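Local coordinates for melanin biosynthesis protein TyrA, putative (PDB 2IIZ) that binds heme b and probably acts as a peroxidase of the dye-decolorizing (DyP) type, at residues D146-V151 with S191-L196; T154-G159 with E240-S245; H182-A187 with T291-G296. All coordinates share one frame; numbering follows the deposited sequence.

Interaction 1: D146-V151 with S191-L196; sequences DLTGFV and SKWHRL. With HEM (protoporphyrin IX containing Fe), chain C.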
loop_
_atom_site.group_PDB
_atom_site.type_symbol
_atom_site.label_atom_id
_atom_site.label_comp_id
_atom_site.label_asym_id
_atom_site.label_seq_id
_atom_site.Cartn_x
_atom_site.Cartn_y
_atom_site.Cartn_z
ATOM N N ASP A 146 -0.433 5.871 -16.052
ATOM C CA ASP A 146 -1.187 4.670 -15.740
ATOM C C ASP A 146 -0.180 3.561 -15.869
ATOM O O ASP A 146 0.873 3.757 -16.486
ATOM C CB ASP A 146 -2.330 4.501 -16.751
ATOM C CG ASP A 146 -3.088 3.185 -16.591
ATOM O OD1 ASP A 146 -3.987 3.103 -15.732
ATOM O OD2 ASP A 146 -2.780 2.234 -17.344
ATOM N N LEU A 147 -0.471 2.404 -15.296
ATOM C CA LEU A 147 0.505 1.307 -15.315
ATOM C C LEU A 147 0.743 0.755 -16.725
ATOM O O LEU A 147 1.697 -0.002 -16.929
ATOM C CB LEU A 147 0.077 0.195 -14.369
ATOM C CG LEU A 147 0.175 0.549 -12.879
ATOM C CD1 LEU A 147 -0.730 -0.344 -12.098
ATOM C CD2 LEU A 147 1.616 0.416 -12.362
ATOM N N THR A 148 -0.117 1.139 -17.684
ATOM C CA THR A 148 0.132 0.889 -19.110
ATOM C C THR A 148 1.384 1.612 -19.646
ATOM O O THR A 148 1.901 1.261 -20.707
ATOM C CB THR A 148 -1.089 1.272 -19.988
ATOM O OG1 THR A 148 -1.555 2.595 -19.669
ATOM C CG2 THR A 148 -2.210 0.329 -19.727
ATOM N N GLY A 149 1.870 2.615 -18.907
ATOM C CA GLY A 149 3.049 3.389 -19.292
ATOM C C GLY A 149 2.707 4.667 -20.043
ATOM O O GLY A 149 3.619 5.382 -20.463
ATOM N N PHE A 150 1.407 4.950 -20.213
ATOM C CA PHE A 150 0.896 6.181 -20.846
ATOM C C PHE A 150 0.439 7.196 -19.810
ATOM O O PHE A 150 -0.141 6.814 -18.792
ATOM C CB PHE A 150 -0.313 5.855 -21.734
ATOM C CG PHE A 150 0.055 5.180 -23.026
ATOM C CD1 PHE A 150 0.428 3.842 -23.038
ATOM C CD2 PHE A 150 0.029 5.884 -24.232
ATOM C CE1 PHE A 150 0.774 3.216 -24.214
ATOM C CE2 PHE A 150 0.379 5.251 -25.422
ATOM C CZ PHE A 150 0.745 3.924 -25.414
ATOM N N VAL A 151 0.689 8.479 -20.071
ATOM C CA VAL A 151 0.352 9.558 -19.149
ATOM C C VAL A 151 -1.150 9.695 -19.058
ATOM O O VAL A 151 -1.804 9.839 -20.072
ATOM C CB VAL A 151 0.956 10.922 -19.619
ATOM C CG1 VAL A 151 0.497 12.106 -18.740
ATOM C CG2 VAL A 151 2.483 10.872 -19.641
ATOM N N SER A 191 0.378 -8.387 -18.430
ATOM C CA SER A 191 1.198 -9.306 -19.222
ATOM C C SER A 191 0.760 -9.263 -20.682
ATOM O O SER A 191 1.602 -9.213 -21.579
ATOM C CB SER A 191 1.139 -10.746 -18.685
ATOM O OG SER A 191 -0.201 -11.196 -18.605
ATOM N N LYS A 192 -0.555 -9.282 -20.898
ATOM C CA LYS A 192 -1.148 -9.181 -22.240
ATOM C C LYS A 192 -0.810 -7.839 -22.901
ATOM O O LYS A 192 -0.440 -7.791 -24.069
ATOM C CB LYS A 192 -2.674 -9.347 -22.150
ATOM C CG LYS A 192 -3.373 -9.465 -23.494
ATOM C CD LYS A 192 -4.893 -9.396 -23.366
ATOM C CE LYS A 192 -5.545 -9.470 -24.739
ATOM N NZ LYS A 192 -6.975 -9.888 -24.678
ATOM N N TRP A 193 -0.941 -6.753 -22.140
ATOM C CA TRP A 193 -0.692 -5.405 -22.654
ATOM C C TRP A 193 0.746 -5.244 -23.120
ATOM O O TRP A 193 1.010 -4.735 -24.219
ATOM C CB TRP A 193 -0.968 -4.368 -21.559
ATOM C CG TRP A 193 -0.665 -2.944 -21.962
ATOM C CD1 TRP A 193 0.422 -2.198 -21.589
ATOM C CD2 TRP A 193 -1.454 -2.103 -22.808
ATOM N NE1 TRP A 193 0.350 -0.952 -22.149
ATOM C CE2 TRP A 193 -0.794 -0.871 -22.903
ATOM C CE3 TRP A 193 -2.658 -2.269 -23.485
ATOM C CZ2 TRP A 193 -1.295 0.175 -23.653
ATOM C CZ3 TRP A 193 -3.154 -1.216 -24.233
ATOM C CH2 TRP A 193 -2.475 -0.017 -24.307
ATOM N N HIS A 194 1.675 -5.686 -22.269
ATOM C CA HIS A 194 3.085 -5.450 -22.506
ATOM C C HIS A 194 3.659 -6.348 -23.589
ATOM O O HIS A 194 4.835 -6.203 -23.907
ATOM C CB HIS A 194 3.907 -5.559 -21.197
ATOM C CG HIS A 194 3.671 -4.428 -20.231
ATOM N ND1 HIS A 194 3.425 -3.131 -20.639
ATOM C CD2 HIS A 194 3.644 -4.401 -18.877
ATOM C CE1 HIS A 194 3.249 -2.358 -19.584
ATOM N NE2 HIS A 194 3.376 -3.103 -18.501
ATOM N N ARG A 195 2.868 -7.266 -24.158
ATOM C CA ARG A 195 3.318 -8.025 -25.329
ATOM C C ARG A 195 2.990 -7.304 -26.650
ATOM O O ARG A 195 3.429 -7.723 -27.724
ATOM C CB ARG A 195 2.743 -9.448 -25.324
ATOM C CG ARG A 195 3.014 -10.160 -24.012
ATOM C CD ARG A 195 3.145 -11.659 -24.119
ATOM N NE ARG A 195 4.230 -12.055 -25.005
ATOM C CZ ARG A 195 4.624 -13.313 -25.185
ATOM N NH1 ARG A 195 4.030 -14.313 -24.537
ATOM N NH2 ARG A 195 5.619 -13.572 -26.017
ATOM N N LEU A 196 2.220 -6.227 -26.565
ATOM C CA LEU A 196 1.909 -5.391 -27.725
ATOM C C LEU A 196 3.125 -4.590 -28.209
ATOM O O LEU A 196 3.810 -3.959 -27.410
ATOM C CB LEU A 196 0.846 -4.372 -27.338
ATOM C CG LEU A 196 -0.571 -4.782 -26.949
ATOM C CD1 LEU A 196 -1.325 -3.553 -26.419
ATOM C CD2 LEU A 196 -1.275 -5.328 -28.131
HETATM C CHA HEM C . -8.185 10.084 -21.687
HETATM C CHB HEM C . -6.450 6.057 -19.693
HETATM C CHC HEM C . -10.852 4.730 -18.375
HETATM C CHD HEM C . -12.536 8.971 -19.850
HETATM C C1A HEM C . -7.331 9.088 -21.290
HETATM C C2A HEM C . -5.913 9.037 -21.575
HETATM C C3A HEM C . -5.447 7.909 -21.011
HETATM C C4A HEM C . -6.545 7.239 -20.366
HETATM C CMA HEM C . -4.004 7.378 -21.023
HETATM C CAA HEM C . -5.122 10.099 -22.377
HETATM C CBA HEM C . -4.541 11.197 -21.464
HETATM C CGA HEM C . -5.607 12.190 -21.056
HETATM O O1A HEM C . -6.052 12.175 -19.870
HETATM O O2A HEM C . -6.027 13.015 -21.913
HETATM C C1B HEM C . -7.494 5.351 -19.183
HETATM C C2B HEM C . -7.382 4.055 -18.549
HETATM C C3B HEM C . -8.614 3.686 -18.181
HETATM C C4B HEM C . -9.516 4.740 -18.574
HETATM C CMB HEM C . -6.039 3.308 -18.373
HETATM C CAB HEM C . -9.090 2.409 -17.469
HETATM C CBB HEM C . -8.503 1.243 -17.696
HETATM C C1C HEM C . -11.682 5.760 -18.687
HETATM C C2C HEM C . -13.108 5.735 -18.491
HETATM C C3C HEM C . -13.587 6.913 -18.899
HETATM C C4C HEM C . -12.461 7.703 -19.356
HETATM C CMC HEM C . -13.851 4.520 -17.912
HETATM C CAC HEM C . -15.046 7.409 -18.911
HETATM C CBC HEM C . -16.100 6.682 -18.514
HETATM C C1D HEM C . -11.529 9.672 -20.454
HETATM C C2D HEM C . -11.663 11.014 -20.957
HETATM C C3D HEM C . -10.304 11.362 -21.533
HETATM C C4D HEM C . -9.494 10.193 -21.315
HETATM C CMD HEM C . -12.931 11.895 -20.921
HETATM C CAD HEM C . -9.862 12.669 -22.212
HETATM C CBD HEM C . -9.992 12.475 -23.714
HETATM C CGD HEM C . -9.875 13.776 -24.474
HETATM O O1D HEM C . -8.802 13.994 -25.117
HETATM O O2D HEM C . -10.847 14.574 -24.432
HETATM N NA HEM C . -7.693 7.976 -20.550
HETATM N NB HEM C . -8.813 5.749 -19.183
HETATM N NC HEM C . -11.301 6.971 -19.214
HETATM N ND HEM C . -10.243 9.220 -20.680
HETATM FE FE HEM C . -9.523 7.372 -20.082
#
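Thr148 CG2 lies over one face of the Trp193 indole and Leu196 CD1 over the opposite face, toward the rim. The threonine methyl CG2 is 3.8 Å from the centroid of the five-membered ring of Trp193, a CH-pi contact nearly along the ring normal. Phe150 meets the indole edge, with CE1 3.7 Å from Trp193 CZ2, and the two side chains cross at about a right angle. The imidazole of His194 turns its edge to the carbonyl oxygens of Leu147 and Thr148. The one hydrogen bond across the contact runs from Trp193 NE1 to Thr148 O at 3.1 Å, on a lone pair of the carbonyl. Trp193 CG is anti to the backbone N (chi1 177°), which carries the indole across to Thr148. An Asx turn holds Thr148. Its OG1 meets Asp146 OD2 on the anti side at 2.7 Å, and its N comes from above the carboxylate plane, so the two bonds restrain the threonine. Asp146 OD1 is hydrogen-bonded by His188 and lies 3.4 Å from the heme methyl CMB, so the carboxylate lines the heme pocket. The contact joins the loop after strand 130-139 to the segment on helix 190-193. Helix 198-205 packs on Phe150, Trp193 and Leu196, while strand 254-262 meets Asp146 and Leu147.

Interaction 2: T154-G159 with E240-S245; sequences TENPKG and EILRQS. With HEM (protoporphyrin IX containing Fe), chain C.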
loop_
_atom_site.group_PDB
_atom_site.type_symbol
_atom_site.label_atom_id
_atom_site.label_comp_id
_atom_site.label_asym_id
_atom_site.label_seq_id
_atom_site.Cartn_x
_atom_site.Cartn_y
_atom_site.Cartn_z
ATOM N N THR A 154 -4.006 14.317 -19.019
ATOM C CA THR A 154 -3.586 15.433 -19.839
ATOM C C THR A 154 -4.722 16.395 -20.227
ATOM O O THR A 154 -4.565 17.604 -20.104
ATOM C CB THR A 154 -2.883 14.887 -21.081
ATOM O OG1 THR A 154 -1.753 14.109 -20.660
ATOM C CG2 THR A 154 -2.438 16.019 -22.008
ATOM N N GLU A 155 -5.853 15.859 -20.690
ATOM C CA GLU A 155 -6.956 16.695 -21.199
ATOM C C GLU A 155 -8.045 16.970 -20.160
ATOM O O GLU A 155 -9.145 17.412 -20.508
ATOM C CB GLU A 155 -7.567 16.054 -22.440
ATOM C CG GLU A 155 -6.668 16.146 -23.670
ATOM C CD GLU A 155 -6.528 17.570 -24.191
ATOM O OE1 GLU A 155 -7.568 18.190 -24.516
ATOM O OE2 GLU A 155 -5.375 18.060 -24.272
ATOM N N ASN A 156 -7.741 16.708 -18.891
ATOM C CA ASN A 156 -8.606 17.149 -17.796
ATOM C C ASN A 156 -8.805 18.660 -17.814
ATOM O O ASN A 156 -7.924 19.393 -18.238
ATOM C CB ASN A 156 -8.016 16.764 -16.425
ATOM C CG ASN A 156 -8.749 15.601 -15.745
ATOM O OD1 ASN A 156 -9.733 15.054 -16.248
ATOM N ND2 ASN A 156 -8.258 15.234 -14.567
ATOM N N PRO A 157 -9.973 19.123 -17.347
ATOM C CA PRO A 157 -10.174 20.548 -17.114
ATOM C C PRO A 157 -9.063 21.121 -16.241
ATOM O O PRO A 157 -8.490 20.405 -15.399
ATOM C CB PRO A 157 -11.512 20.598 -16.367
ATOM C CG PRO A 157 -12.232 19.367 -16.778
ATOM C CD PRO A 157 -11.176 18.331 -17.020
ATOM N N LYS A 158 -8.774 22.401 -16.445
ATOM C CA LYS A 158 -7.665 23.051 -15.769
ATOM C C LYS A 158 -8.164 24.261 -15.003
ATOM O O LYS A 158 -9.160 24.868 -15.363
ATOM C CB LYS A 158 -6.603 23.459 -16.793
ATOM C CG LYS A 158 -6.046 22.296 -17.660
ATOM C CD LYS A 158 -5.033 21.432 -16.907
ATOM C CE LYS A 158 -4.276 20.459 -17.850
ATOM N NZ LYS A 158 -4.751 19.035 -17.791
ATOM N N GLY A 159 -7.461 24.610 -13.936
ATOM C CA GLY A 159 -7.829 25.756 -13.120
ATOM C C GLY A 159 -9.316 25.799 -12.809
ATOM O O GLY A 159 -9.901 24.825 -12.350
ATOM N N GLU A 240 -17.652 17.082 -20.914
ATOM C CA GLU A 240 -16.436 16.869 -20.109
ATOM C C GLU A 240 -16.701 16.205 -18.774
ATOM O O GLU A 240 -17.815 16.237 -18.274
ATOM C CB GLU A 240 -15.735 18.214 -19.852
ATOM C CG GLU A 240 -14.780 18.679 -20.960
ATOM C CD GLU A 240 -14.279 20.098 -20.724
ATOM O OE1 GLU A 240 -15.053 21.045 -20.979
ATOM O OE2 GLU A 240 -13.114 20.267 -20.282
ATOM N N ILE A 241 -15.658 15.602 -18.206
ATOM C CA ILE A 241 -15.654 15.207 -16.809
ATOM C C ILE A 241 -14.299 15.561 -16.197
ATOM O O ILE A 241 -13.312 15.799 -16.922
ATOM C CB ILE A 241 -15.904 13.697 -16.612
ATOM C CG1 ILE A 241 -14.924 12.863 -17.433
ATOM C CG2 ILE A 241 -17.333 13.330 -16.980
ATOM C CD1 ILE A 241 -14.598 11.539 -16.784
ATOM N N LEU A 242 -14.244 15.599 -14.871
ATOM C CA LEU A 242 -12.977 15.783 -14.192
ATOM C C LEU A 242 -12.609 14.480 -13.526
ATOM O O LEU A 242 -13.205 14.071 -12.545
ATOM C CB LEU A 242 -13.030 16.926 -13.172
ATOM C CG LEU A 242 -11.741 17.081 -12.353
ATOM C CD1 LEU A 242 -10.643 17.778 -13.156
ATOM C CD2 LEU A 242 -12.017 17.799 -11.063
ATOM N N ARG A 243 -11.610 13.822 -14.070
ATOM C CA ARG A 243 -11.184 12.549 -13.522
ATOM C C ARG A 243 -10.184 12.760 -12.427
ATOM O O ARG A 243 -9.382 13.692 -12.480
ATOM C CB ARG A 243 -10.520 11.712 -14.589
ATOM C CG ARG A 243 -11.446 11.200 -15.639
ATOM C CD ARG A 243 -10.623 10.771 -16.833
ATOM N NE ARG A 243 -10.130 11.941 -17.568
ATOM C CZ ARG A 243 -8.992 12.002 -18.252
ATOM N NH1 ARG A 243 -8.166 10.956 -18.314
ATOM N NH2 ARG A 243 -8.682 13.128 -18.873
ATOM N N GLN A 244 -10.235 11.876 -11.441
ATOM C CA GLN A 244 -9.341 11.917 -10.312
ATOM C C GLN A 244 -8.703 10.556 -10.106
ATOM O O GLN A 244 -8.375 10.225 -8.978
ATOM C CB GLN A 244 -10.135 12.289 -9.058
ATOM C CG GLN A 244 -10.618 13.743 -9.001
ATOM C CD GLN A 244 -9.521 14.752 -8.704
ATOM O OE1 GLN A 244 -8.345 14.406 -8.615
ATOM N NE2 GLN A 244 -9.908 16.022 -8.552
ATOM N N SER A 245 -8.536 9.779 -11.185
ATOM C CA SER A 245 -8.114 8.375 -11.074
ATOM C C SER A 245 -6.656 8.243 -10.721
ATOM O O SER A 245 -5.876 9.160 -10.969
ATOM C CB SER A 245 -8.296 7.646 -12.391
ATOM O OG SER A 245 -9.468 8.045 -13.027
HETATM C CHA HEM C . -8.185 10.084 -21.687
HETATM C CHB HEM C . -6.450 6.057 -19.693
HETATM C CHC HEM C . -10.852 4.730 -18.375
HETATM C CHD HEM C . -12.536 8.971 -19.850
HETATM C C1A HEM C . -7.331 9.088 -21.290
HETATM C C2A HEM C . -5.913 9.037 -21.575
HETATM C C3A HEM C . -5.447 7.909 -21.011
HETATM C C4A HEM C . -6.545 7.239 -20.366
HETATM C CMA HEM C . -4.004 7.378 -21.023
HETATM C CAA HEM C . -5.122 10.099 -22.377
HETATM C CBA HEM C . -4.541 11.197 -21.464
HETATM C CGA HEM C . -5.607 12.190 -21.056
HETATM O O1A HEM C . -6.052 12.175 -19.870
HETATM O O2A HEM C . -6.027 13.015 -21.913
HETATM C C1B HEM C . -7.494 5.351 -19.183
HETATM C C2B HEM C . -7.382 4.055 -18.549
HETATM C C3B HEM C . -8.614 3.686 -18.181
HETATM C C4B HEM C . -9.516 4.740 -18.574
HETATM C CMB HEM C . -6.039 3.308 -18.373
HETATM C CAB HEM C . -9.090 2.409 -17.469
HETATM C CBB HEM C . -8.503 1.243 -17.696
HETATM C C1C HEM C . -11.682 5.760 -18.687
HETATM C C2C HEM C . -13.108 5.735 -18.491
HETATM C C3C HEM C . -13.587 6.913 -18.899
HETATM C C4C HEM C . -12.461 7.703 -19.356
HETATM C CMC HEM C . -13.851 4.520 -17.912
HETATM C CAC HEM C . -15.046 7.409 -18.911
HETATM C CBC HEM C . -16.100 6.682 -18.514
HETATM C C1D HEM C . -11.529 9.672 -20.454
HETATM C C2D HEM C . -11.663 11.014 -20.957
HETATM C C3D HEM C . -10.304 11.362 -21.533
HETATM C C4D HEM C . -9.494 10.193 -21.315
HETATM C CMD HEM C . -12.931 11.895 -20.921
HETATM C CAD HEM C . -9.862 12.669 -22.212
HETATM C CBD HEM C . -9.992 12.475 -23.714
HETATM C CGD HEM C . -9.875 13.776 -24.474
HETATM O O1D HEM C . -8.802 13.994 -25.117
HETATM O O2D HEM C . -10.847 14.574 -24.432
HETATM N NA HEM C . -7.693 7.976 -20.550
HETATM N NB HEM C . -8.813 5.749 -19.183
HETATM N NC HEM C . -11.301 6.971 -19.214
HETATM N ND HEM C . -10.243 9.220 -20.680
HETATM FE FE HEM C . -9.523 7.372 -20.082
HETATM O O HOH W 1 -11.073 14.512 -18.724
#
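Arg243 lays one face of its guanidinium over heme pyrrole D, with C3D beneath its centre. Its chain bends at chi3 (-74°), which lets the guanidinium lie flat over the ring. NH1 and NH2 of Arg243 both donate to heme propionate oxygen O1A, at 2.9 and 3.0 Å. NH1 also forms a salt bridge with Asp152, which lies in the sequence Gly149 to Gly153, a match to the GXXDG motif of the family. Glu155 N gives O2A, the second oxygen of the same propionate, a bond of 3.1 Å. The amide of Asn156 bonds to the backbone of Arg243 at both ends: OD1 accepts from Arg243 N, while ND2 donates to Arg243 O at 2.8 Å. This pair of bonds fastens the heme-binding loop of the DyP-type peroxidase to strand 238-249 of the large antiparallel sheet. Water 1 donates to Asn156 OD1 and Ile241 O and accepts from Arg243 NH2, 2.8 Å away, so it links the loop to strand 238-249. Pro157 packs beside this polar group, its CD 3.9 Å from Leu242 CD1, and helix 160-166 adds Val165 against the proline. Lys158 NZ turns back to its own loop and donates to Thr154 O at 2.7 Å and to Asn156 O.

Interaction 3: H182-A187 with T291-G296; sequences HVQKYA and TSALTG. With HEM (protoporphyrin IX containing Fe), chain C.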
loop_
_atom_site.group_PDB
_atom_site.type_symbol
_atom_site.label_atom_id
_atom_site.label_comp_id
_atom_site.label_asym_id
_atom_site.label_seq_id
_atom_site.Cartn_x
_atom_site.Cartn_y
_atom_site.Cartn_z
ATOM N N HIS A 182 -18.500 8.638 -9.925
ATOM C CA HIS A 182 -18.578 7.246 -10.351
ATOM C C HIS A 182 -17.195 6.625 -10.216
ATOM O O HIS A 182 -16.181 7.249 -10.560
ATOM C CB HIS A 182 -19.041 7.130 -11.792
ATOM C CG HIS A 182 -20.455 7.580 -12.015
ATOM N ND1 HIS A 182 -20.772 8.852 -12.430
ATOM C CD2 HIS A 182 -21.633 6.925 -11.878
ATOM C CE1 HIS A 182 -22.087 8.965 -12.541
ATOM N NE2 HIS A 182 -22.633 7.809 -12.211
ATOM N N VAL A 183 -17.162 5.396 -9.718
ATOM C CA VAL A 183 -15.917 4.729 -9.423
ATOM C C VAL A 183 -15.942 3.356 -10.106
ATOM O O VAL A 183 -16.914 2.587 -9.959
ATOM C CB VAL A 183 -15.758 4.609 -7.905
ATOM C CG1 VAL A 183 -14.433 3.985 -7.533
ATOM C CG2 VAL A 183 -15.913 5.986 -7.252
ATOM N N GLN A 184 -14.882 3.062 -10.860
ATOM C CA GLN A 184 -14.692 1.747 -11.462
ATOM C C GLN A 184 -13.312 1.267 -11.075
ATOM O O GLN A 184 -12.331 1.930 -11.379
ATOM C CB GLN A 184 -14.774 1.815 -12.989
ATOM C CG GLN A 184 -16.131 2.202 -13.559
ATOM C CD GLN A 184 -16.240 1.848 -15.044
ATOM O OE1 GLN A 184 -15.810 2.617 -15.910
ATOM N NE2 GLN A 184 -16.806 0.672 -15.338
ATOM N N LYS A 185 -13.236 0.126 -10.406
ATOM C CA LYS A 185 -11.948 -0.500 -10.133
ATOM C C LYS A 185 -11.576 -1.351 -11.343
ATOM O O LYS A 185 -12.166 -2.421 -11.549
ATOM C CB LYS A 185 -11.998 -1.391 -8.883
ATOM C CG LYS A 185 -10.600 -1.932 -8.479
ATOM C CD LYS A 185 -10.623 -2.716 -7.178
ATOM C CE LYS A 185 -11.058 -4.158 -7.383
ATOM N NZ LYS A 185 -10.930 -4.961 -6.128
ATOM N N TYR A 186 -10.606 -0.859 -12.127
ATOM C CA TYR A 186 -10.104 -1.542 -13.324
ATOM C C TYR A 186 -8.862 -2.387 -13.006
ATOM O O TYR A 186 -7.821 -1.865 -12.584
ATOM C CB TYR A 186 -9.773 -0.542 -14.437
ATOM C CG TYR A 186 -10.963 -0.009 -15.234
ATOM C CD1 TYR A 186 -11.422 -0.671 -16.346
ATOM C CD2 TYR A 186 -11.605 1.156 -14.874
ATOM C CE1 TYR A 186 -12.513 -0.190 -17.096
ATOM C CE2 TYR A 186 -12.702 1.656 -15.609
ATOM C CZ TYR A 186 -13.145 0.973 -16.719
ATOM O OH TYR A 186 -14.213 1.442 -17.455
ATOM N N ALA A 187 -8.991 -3.696 -13.217
ATOM C CA ALA A 187 -7.893 -4.643 -13.083
ATOM C C ALA A 187 -7.279 -4.845 -14.480
ATOM O O ALA A 187 -7.911 -5.414 -15.369
ATOM C CB ALA A 187 -8.400 -5.964 -12.524
ATOM N N THR A 291 -8.101 -4.675 -19.891
ATOM C CA THR A 291 -8.411 -4.426 -18.492
ATOM C C THR A 291 -9.854 -4.750 -18.256
ATOM O O THR A 291 -10.641 -4.694 -19.188
ATOM C CB THR A 291 -8.161 -2.970 -18.114
ATOM O OG1 THR A 291 -8.256 -2.817 -16.695
ATOM C CG2 THR A 291 -9.140 -2.048 -18.819
ATOM N N SER A 292 -10.198 -5.088 -17.018
ATOM C CA SER A 292 -11.570 -5.459 -16.668
ATOM C C SER A 292 -12.079 -4.648 -15.491
ATOM O O SER A 292 -11.423 -4.594 -14.435
ATOM C CB SER A 292 -11.624 -6.947 -16.329
ATOM O OG SER A 292 -10.938 -7.704 -17.320
ATOM N N ALA A 293 -13.244 -4.017 -15.669
ATOM C CA ALA A 293 -13.875 -3.252 -14.580
ATOM C C ALA A 293 -14.554 -4.211 -13.586
ATOM O O ALA A 293 -15.571 -4.826 -13.905
ATOM C CB ALA A 293 -14.888 -2.245 -15.126
ATOM N N LEU A 294 -13.987 -4.336 -12.389
ATOM C CA LEU A 294 -14.503 -5.262 -11.384
ATOM C C LEU A 294 -15.640 -4.679 -10.545
ATOM O O LEU A 294 -16.433 -5.438 -9.975
ATOM C CB LEU A 294 -13.373 -5.700 -10.460
ATOM C CG LEU A 294 -12.192 -6.410 -11.130
ATOM C CD1 LEU A 294 -11.199 -6.913 -10.075
ATOM C CD2 LEU A 294 -12.673 -7.568 -11.997
ATOM N N THR A 295 -15.719 -3.345 -10.463
ATOM C CA THR A 295 -16.786 -2.684 -9.688
ATOM C C THR A 295 -17.348 -1.508 -10.451
ATOM O O THR A 295 -16.717 -1.024 -11.386
ATOM C CB THR A 295 -16.271 -2.187 -8.327
ATOM O OG1 THR A 295 -15.338 -1.107 -8.521
ATOM C CG2 THR A 295 -15.612 -3.339 -7.547
ATOM N N GLY A 296 -18.531 -1.051 -10.056
ATOM C CA GLY A 296 -19.145 0.138 -10.662
ATOM C C GLY A 296 -20.135 0.788 -9.719
ATOM O O GLY A 296 -21.210 0.244 -9.500
HETATM C CHA HEM C . -8.185 10.084 -21.687
HETATM C CHB HEM C . -6.450 6.057 -19.693
HETATM C CHC HEM C . -10.852 4.730 -18.375
HETATM C CHD HEM C . -12.536 8.971 -19.850
HETATM C C1A HEM C . -7.331 9.088 -21.290
HETATM C C2A HEM C . -5.913 9.037 -21.575
HETATM C C3A HEM C . -5.447 7.909 -21.011
HETATM C C4A HEM C . -6.545 7.239 -20.366
HETATM C CMA HEM C . -4.004 7.378 -21.023
HETATM C CAA HEM C . -5.122 10.099 -22.377
HETATM C CBA HEM C . -4.541 11.197 -21.464
HETATM C CGA HEM C . -5.607 12.190 -21.056
HETATM O O1A HEM C . -6.052 12.175 -19.870
HETATM O O2A HEM C . -6.027 13.015 -21.913
HETATM C C1B HEM C . -7.494 5.351 -19.183
HETATM C C2B HEM C . -7.382 4.055 -18.549
HETATM C C3B HEM C . -8.614 3.686 -18.181
HETATM C C4B HEM C . -9.516 4.740 -18.574
HETATM C CMB HEM C . -6.039 3.308 -18.373
HETATM C CAB HEM C . -9.090 2.409 -17.469
HETATM C CBB HEM C . -8.503 1.243 -17.696
HETATM C C1C HEM C . -11.682 5.760 -18.687
HETATM C C2C HEM C . -13.108 5.735 -18.491
HETATM C C3C HEM C . -13.587 6.913 -18.899
HETATM C C4C HEM C . -12.461 7.703 -19.356
HETATM C CMC HEM C . -13.851 4.520 -17.912
HETATM C CAC HEM C . -15.046 7.409 -18.911
HETATM C CBC HEM C . -16.100 6.682 -18.514
HETATM C C1D HEM C . -11.529 9.672 -20.454
HETATM C C2D HEM C . -11.663 11.014 -20.957
HETATM C C3D HEM C . -10.304 11.362 -21.533
HETATM C C4D HEM C . -9.494 10.193 -21.315
HETATM C CMD HEM C . -12.931 11.895 -20.921
HETATM C CAD HEM C . -9.862 12.669 -22.212
HETATM C CBD HEM C . -9.992 12.475 -23.714
HETATM C CGD HEM C . -9.875 13.776 -24.474
HETATM O O1D HEM C . -8.802 13.994 -25.117
HETATM O O2D HEM C . -10.847 14.574 -24.432
HETATM N NA HEM C . -7.693 7.976 -20.550
HETATM N NB HEM C . -8.813 5.749 -19.183
HETATM N NC HEM C . -11.301 6.971 -19.214
HETATM N ND HEM C . -10.243 9.220 -20.680
HETATM FE FE HEM C . -9.523 7.372 -20.082
HETATM O O HOH W 2 -18.037 -0.974 -13.720
HETATM O O HOH W 3 -8.200 -7.902 -16.857
#
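Tyr186 lies between Ala293 and the heme. Ala293 CB sits over one ring face, 4.0 Å from the centroid of Tyr186, and the heme vinyl group covers the opposite face. Tyr186 OH lies 3.1 Å from the heme methyl CMC. It donates to Gln184 OE1 at 2.5 Å, from above the plane of the amide. Gln184 NE2 donates one hydrogen to water 2. Water 2 in turn donates to Thr295 O and so ties the two segments together. A leucine in place of Tyr186 would probably leave Gln184 OE1 without its donor and the heme vinyl without its aromatic cover. The backbones pair as antiparallel neighbours, strand 179-188 beside strand 291-301, in the ferredoxin-like sheet of the C-terminal half of the DyP-type peroxidase. Ala187 and Ser292 form a hydrogen-bonded pair: Ala187 N donates to Ser292 O at 2.9 Å, and Ser292 N returns a bond to Ala187 O at 2.8 Å. Ala187 O also accepts from water 3, which is hydrogen-bonded to Ser292 OG as well. The hydroxyl of Thr291 is bonded to His188. Tyr186 and Ala293 form the next, non-hydrogen-bonded pair. Beyond it, Leu294 N donates to Lys185 O at 2.8 Å, nearly along the C=O axis. The regular pairing is interrupted there, and backbone bonding resumes between Val183 and Ser297. In the gap, Thr295 OG1 accepts from Lys185 N at 3.1 Å. Thr295 chi1 of 68° sets OG1 between its own N and carbonyl carbon, where it faces Lys185 N. Lys185 NZ forms a salt bridge with Glu253.

All three interactions touch the one heme and lie within the C-terminal DyP-type region. Interactions 2 and 3 reach the same nine-stranded antiparallel sheet, where strand 254-262 stands between strands 238-249 and 179-188. Their centres are about 18 Å apart. Interaction 1 is about 17 Å, centre to centre, from interaction 3 and about 22 Å from interaction 2. The order along the chain is 146-151, 154-159, 182-187, 191-196, 240-245, 291-296, so every pair of contacts interleaves. One loop supplies 146-151 and 154-159, and strand 179-188 runs on into helix 190-193. Parts distant in sequence are thereby brought together around the cofactor.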